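Local coordinates for oligopeptide-binding protein oppA (Lactococcus lactis, PDB 3DRF) that captures oligopeptides outside the cell and hands them to the OppABCDF ABC transporter for uptake, supporting growth in milk, at residues S210-T214 against T215-L219; A195-Q198 against Y199-V203; K46-L50 against S51-N55. All coordinates share one frame; numbering follows the deposited sequence.

Contact 1 (S210-T214 against T215-L219)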
# COMPACT_ATOMS: atom_id res chain seq x y z
N SER A 210 2.59 12.96 15.70
CA SER A 210 3.59 14.03 15.61
C SER A 210 4.56 14.07 16.79
O SER A 210 5.40 14.97 16.89
CB SER A 210 2.90 15.39 15.49
OG SER A 210 2.13 15.67 16.65
N SER A 211 4.44 13.12 17.70
CA SER A 211 5.35 13.06 18.84
C SER A 211 6.78 12.63 18.39
O SER A 211 6.92 11.79 17.55
CB SER A 211 4.82 12.03 19.87
OG SER A 211 5.79 11.79 20.93
N PRO A 212 7.83 13.16 19.05
CA PRO A 212 9.18 12.63 18.79
C PRO A 212 9.22 11.11 19.03
O PRO A 212 9.92 10.41 18.39
CB PRO A 212 10.04 13.36 19.84
CG PRO A 212 9.33 14.69 20.05
CD PRO A 212 7.85 14.32 19.98
N LYS A 213 8.38 10.60 19.92
CA LYS A 213 8.45 9.19 20.29
C LYS A 213 7.96 8.23 19.18
O LYS A 213 8.15 7.07 19.28
CB LYS A 213 7.62 8.97 21.57
CG LYS A 213 8.30 9.57 22.85
CD LYS A 213 7.55 9.14 24.15
CE LYS A 213 8.39 9.49 25.30
NZ LYS A 213 7.66 8.86 26.46
N THR A 214 7.35 8.74 18.12
CA THR A 214 6.98 7.88 16.97
C THR A 214 7.64 8.34 15.67
O THR A 214 7.33 7.83 14.66
CB THR A 214 5.43 7.85 16.72
OG1 THR A 214 4.99 9.13 16.22
CG2 THR A 214 4.64 7.38 18.02
N THR A 215 8.55 9.29 15.76
CA THR A 215 9.14 9.96 14.54
C THR A 215 10.68 9.97 14.62
O THR A 215 11.31 9.24 13.94
CB THR A 215 8.54 11.38 14.34
OG1 THR A 215 8.77 12.16 15.53
CG2 THR A 215 7.00 11.30 14.15
N THR A 216 11.23 10.79 15.49
CA THR A 216 12.70 10.96 15.62
C THR A 216 13.32 10.12 16.70
O THR A 216 14.48 9.84 16.62
CB THR A 216 13.03 12.43 15.88
OG1 THR A 216 12.21 12.88 16.94
CG2 THR A 216 12.76 13.29 14.60
N LYS A 217 12.53 9.67 17.65
CA LYS A 217 13.04 9.03 18.88
C LYS A 217 12.15 7.84 19.29
O LYS A 217 11.65 7.81 20.35
CB LYS A 217 13.08 10.05 20.07
CG LYS A 217 14.15 11.21 19.91
CD LYS A 217 14.30 12.05 21.21
CE LYS A 217 13.08 12.97 21.68
NZ LYS A 217 13.20 13.92 22.90
N PRO A 218 11.98 6.88 18.35
CA PRO A 218 11.13 5.72 18.65
C PRO A 218 11.84 4.62 19.42
O PRO A 218 13.02 4.68 19.52
CB PRO A 218 10.78 5.22 17.23
CG PRO A 218 12.13 5.43 16.47
CD PRO A 218 12.64 6.76 17.03
N LEU A 219 11.12 3.66 19.97
CA LEU A 219 11.65 2.32 20.24
C LEU A 219 11.30 1.36 19.10
O LEU A 219 10.24 1.44 18.51
CB LEU A 219 11.10 1.74 21.57
CG LEU A 219 11.32 2.61 22.82
CD1 LEU A 219 10.85 1.86 24.10
CD2 LEU A 219 12.83 2.99 22.95
O HOH W 1 8.22 4.23 19.54
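Thr-215 and Ser-211 meet through a hydroxyl and a carbonyl. Thr-215 OG1 donates to Ser-211 O at 2.8 Å, from above the carbonyl plane. The same oxygen accepts the backbone N of Thr-214, which arrives from the opposite face. Thr-215 OG1 can reach it because it stands between its own backbone N and carbonyl carbon (chi1 57°).

Pro-212 O is the second shared acceptor. Lys-217 N donates to it at 2.8 Å. Thr-215 N reaches it at 3.2 Å from the other face, along a nearly straight N-H line (167°). Thr-216 N adds a weak bond. Ser-211 also starts the turn with its side chain: its OG accepts from Lys-213 N at 3.0 Å. This is an ST turn, and it leads into the 3-10 segment 212-214. The whole forms a compact surface loop between helix 197-200 and strand 224-230.

Two CA-H...O contacts tie Lys-213 to Lys-217 and Pro-218. Lys-213 CA faces Lys-217 O, and Pro-218 CA lies 3.3 Å from Lys-213 O. A water accepts from Leu-219 N and donates to Lys-213 O.

Side-chain packing is slight. The Lys-217 chain bends at chi3 (-68°) and brings CE to 3.6 Å from Pro-212 CB. Lys-213 NZ bonds Tyr-199 O, and Thr-214 OG1 bonds Leu-208 O and Gln-48 NE2.

Contact 2 (A195-Q198 against Y199-V203)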
# COMPACT_ATOMS: atom_id res chain seq x y z
N ALA A 195 3.42 -2.21 19.21
CA ALA A 195 3.66 -0.78 19.54
C ALA A 195 4.06 -0.71 21.00
O ALA A 195 3.49 -1.43 21.81
CB ALA A 195 2.36 0.05 19.28
N PRO A 196 5.01 0.15 21.32
CA PRO A 196 5.58 0.16 22.68
C PRO A 196 4.69 0.95 23.68
O PRO A 196 4.93 2.12 23.95
CB PRO A 196 6.96 0.79 22.45
CG PRO A 196 6.73 1.76 21.24
CD PRO A 196 5.79 0.96 20.36
N TYR A 197 3.71 0.23 24.22
CA TYR A 197 2.70 0.86 25.08
C TYR A 197 3.28 1.59 26.31
O TYR A 197 2.92 2.67 26.56
CB TYR A 197 1.63 -0.16 25.48
CG TYR A 197 0.65 0.39 26.49
CD1 TYR A 197 -0.32 1.30 26.12
CD2 TYR A 197 0.75 0.04 27.83
CE1 TYR A 197 -1.20 1.81 27.07
CE2 TYR A 197 -0.14 0.54 28.78
CZ TYR A 197 -1.08 1.43 28.37
OH TYR A 197 -2.00 1.97 29.27
N GLN A 198 4.21 0.98 27.02
CA GLN A 198 4.76 1.66 28.21
C GLN A 198 5.50 2.95 27.82
O GLN A 198 5.46 3.88 28.55
CB GLN A 198 5.69 0.73 29.01
CG GLN A 198 5.00 -0.40 29.77
CD GLN A 198 3.96 0.09 30.77
OE1 GLN A 198 4.12 1.10 31.41
NE2 GLN A 198 2.90 -0.64 30.90
N TYR A 199 6.15 2.96 26.67
CA TYR A 199 6.87 4.17 26.17
C TYR A 199 5.92 5.32 25.74
O TYR A 199 6.25 6.45 25.87
CB TYR A 199 7.73 3.74 25.00
CG TYR A 199 8.71 4.77 24.45
CD1 TYR A 199 9.73 5.30 25.27
CD2 TYR A 199 8.68 5.14 23.12
CE1 TYR A 199 10.66 6.18 24.76
CE2 TYR A 199 9.61 6.04 22.61
CZ TYR A 199 10.58 6.55 23.46
OH TYR A 199 11.52 7.47 22.98
N LEU A 200 4.76 4.96 25.24
CA LEU A 200 3.83 5.86 24.56
C LEU A 200 2.56 6.21 25.36
O LEU A 200 1.81 7.04 24.94
CB LEU A 200 3.41 5.22 23.20
CG LEU A 200 4.58 4.97 22.21
CD1 LEU A 200 4.03 4.30 20.90
CD2 LEU A 200 5.30 6.29 21.85
N LYS A 201 2.36 5.57 26.50
CA LYS A 201 1.09 5.66 27.22
C LYS A 201 0.80 7.05 27.82
O LYS A 201 -0.29 7.31 28.11
CB LYS A 201 0.98 4.59 28.31
CG LYS A 201 1.98 4.78 29.37
CD LYS A 201 1.75 3.73 30.50
CE LYS A 201 2.68 4.05 31.68
NZ LYS A 201 2.51 3.01 32.73
N ASP A 202 1.79 7.91 27.93
CA ASP A 202 1.50 9.28 28.38
C ASP A 202 1.71 10.31 27.27
O ASP A 202 2.07 11.48 27.53
CB ASP A 202 2.34 9.64 29.61
CG ASP A 202 2.00 8.80 30.83
OD1 ASP A 202 0.83 8.39 31.03
OD2 ASP A 202 2.93 8.57 31.62
N VAL A 203 1.47 9.86 26.05
CA VAL A 203 1.33 10.77 24.92
C VAL A 203 -0.14 10.76 24.53
O VAL A 203 -0.74 9.76 24.29
CB VAL A 203 2.20 10.27 23.71
CG1 VAL A 203 1.98 11.22 22.52
CG2 VAL A 203 3.71 10.21 24.12
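Leu-200 N lies between two carbonyls earlier in the same helical turn. It donates to Tyr-197 O at 3.2 Å, from well above the carbonyl plane, and makes a weak bond to Pro-196 O. Pro-196 is the N-cap of the short helix 197-200 and the centre of an inverse gamma turn. A type I beta turn from Leu-200 to Val-203 follows.

Pro-196 CG packs on Leu-200 CD1 at 3.7 Å, and Pro-196 CB meets Tyr-199 CB. Separately, Lys-201 CB lies over one face of the Tyr-197 ring in a CH-pi contact, 4.0 Å from the centroid and offset toward the rim. The ring gets there with CG anti to the backbone N (chi1 173°). Phe-121 meets this ring edge-to-face. A serine in place of Tyr-197 would probably deprive both Lys-201 CB and Phe-121 of their aromatic partner.

The extended end of Lys-201 crosses Gln-198 obliquely. Its NZ donates to Gln-198 OE1 at 2.8 Å, tilted 16° from the carbonyl plane. Lys-201 thus takes a neutral amide as its partner here: its charge is probably eased by the amide dipole rather than matched by an anion in this contact.

Contact 3 (K46-L50 against S51-N55)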
# COMPACT_ATOMS: atom_id res chain seq x y z
N LYS A 46 8.54 10.84 5.54
CA LYS A 46 7.58 11.03 6.65
C LYS A 46 7.86 9.92 7.65
O LYS A 46 7.32 8.85 7.58
CB LYS A 46 6.14 10.97 6.15
CG LYS A 46 5.77 12.13 5.32
CD LYS A 46 4.35 11.98 4.86
CE LYS A 46 3.31 11.73 6.03
NZ LYS A 46 3.26 12.83 6.91
N ALA A 47 8.75 10.19 8.58
CA ALA A 47 9.08 9.20 9.63
C ALA A 47 7.86 8.95 10.52
O ALA A 47 7.34 9.81 11.07
CB ALA A 47 10.23 9.66 10.52
N GLN A 48 7.44 7.70 10.53
CA GLN A 48 6.33 7.22 11.42
C GLN A 48 6.58 5.75 11.69
O GLN A 48 6.43 4.93 10.83
CB GLN A 48 4.95 7.44 10.76
CG GLN A 48 3.77 6.94 11.67
CD GLN A 48 3.99 7.33 13.15
OE1 GLN A 48 4.21 6.52 13.97
NE2 GLN A 48 3.87 8.62 13.43
N TRP A 49 6.99 5.46 12.91
CA TRP A 49 7.45 4.10 13.24
C TRP A 49 6.33 3.14 13.62
O TRP A 49 6.53 1.97 13.71
CB TRP A 49 8.54 4.19 14.36
CG TRP A 49 9.83 4.88 13.83
CD1 TRP A 49 10.09 6.20 13.84
CD2 TRP A 49 10.93 4.24 13.16
NE1 TRP A 49 11.32 6.42 13.24
CE2 TRP A 49 11.85 5.24 12.83
CE3 TRP A 49 11.23 2.89 12.84
CZ2 TRP A 49 13.08 4.96 12.19
CZ3 TRP A 49 12.43 2.63 12.17
CH2 TRP A 49 13.34 3.67 11.86
N LEU A 50 5.14 3.71 13.81
CA LEU A 50 3.93 2.88 14.10
C LEU A 50 3.19 2.59 12.80
O LEU A 50 2.77 3.45 12.11
CB LEU A 50 2.97 3.62 15.06
CG LEU A 50 3.52 4.02 16.45
CD1 LEU A 50 2.39 4.61 17.29
CD2 LEU A 50 4.17 2.79 17.20
N SER A 51 3.13 1.27 12.51
CA SER A 51 2.49 0.82 11.27
C SER A 51 1.10 1.40 11.10
O SER A 51 0.75 1.87 10.01
CB SER A 51 2.42 -0.71 11.25
OG SER A 51 1.91 -1.22 10.04
N GLY A 52 0.30 1.41 12.15
CA GLY A 52 -1.09 1.82 12.05
C GLY A 52 -1.24 3.26 11.61
O GLY A 52 -2.27 3.65 11.05
N LEU A 53 -0.25 4.11 11.88
CA LEU A 53 -0.34 5.54 11.56
C LEU A 53 0.43 5.95 10.28
O LEU A 53 0.49 7.09 9.96
CB LEU A 53 0.24 6.35 12.74
CG LEU A 53 -0.41 6.04 14.13
CD1 LEU A 53 0.10 7.04 15.22
CD2 LEU A 53 -1.98 6.10 14.09
N SER A 54 1.07 4.99 9.63
CA SER A 54 1.92 5.25 8.45
C SER A 54 1.23 4.68 7.22
O SER A 54 0.92 3.56 7.20
CB SER A 54 3.25 4.53 8.70
OG SER A 54 4.09 4.61 7.54
N ASN A 55 1.08 5.49 6.18
CA ASN A 55 0.35 5.07 4.97
C ASN A 55 1.22 4.78 3.75
O ASN A 55 0.73 4.19 2.85
CB ASN A 55 -0.67 6.14 4.58
CG ASN A 55 -1.76 6.34 5.63
OD1 ASN A 55 -2.32 5.44 6.15
ND2 ASN A 55 -2.08 7.56 5.86
O HOH W 2 5.07 7.21 7.15
O HOH W 3 4.44 -0.60 14.44
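Leu-50 O accepts from Leu-53 N at 3.1 Å. The donor stands above the carbonyl plane, 53° out of it. This bond closes the turn that forms the 3-10 segment 51-53. It belongs to a largely buried contact in the loop between strand 34-40 and helix 57-62, in a venus fly-trap peptide receptor. Ser-54 N bonds Ser-51 O one residue further on.

The other end of the Leu-50 backbone is held by a side chain. Leu-50 N donates to Gln-48 OE1 at 3.0 Å. The bond is nearly straight at the hydrogen (158°), lies in the carbonyl plane and uses a lone pair.

Gln-48 folds back over the turn. Its CG is anti to the backbone N (chi1 180°) and the chain bends at chi2. This brings CG to 3.7 Å from Leu-53 CB, with the two side chains crossing at a slant. The amide is held at both ends, since NE2 bonds Thr-214 OG1 while OE1 takes Leu-50 N. Its rotation is probably fixed as a result.

Leu-50 and Leu-53 lie side by side and point the same way. Their CD1 methyls touch at 3.9 Å.

At the end of the segment, Asn-55 makes backbone hydrogen bonds to the bound peptide and packs on one of its apolar side chains. Ser-54 sets its CB 3.6 Å from Leu-50 O. The strongest polar partner of its OG is Gln-69 OE1. A water also lies 2.8 Å from Ser-54 OG and donates to Lys-46 O.

In the fold
The three contacts pack together on one side of the chain's centre. Contacts 1 and 3 have centres about 10 Å apart. Trp-49 joins them: its N meets Thr-214 O at 3.0 Å and its NE1 meets Thr-215 O at 2.9 Å, both probable hydrogen bonds. Contact 2 lies about 11 Å from contact 1, centre to centre. There Tyr-199 OH approaches Lys-217 O at 2.7 Å, and Leu-219 CD1 packs on Tyr-199 CG. Contacts 2 and 3, with centres about 15 Å apart, touch through apolar carbons, such as Ala-195 CB against Leu-50 CD2. The bound peptide is reached from contact 3, where Asn-55 makes backbone hydrogen bonds to it.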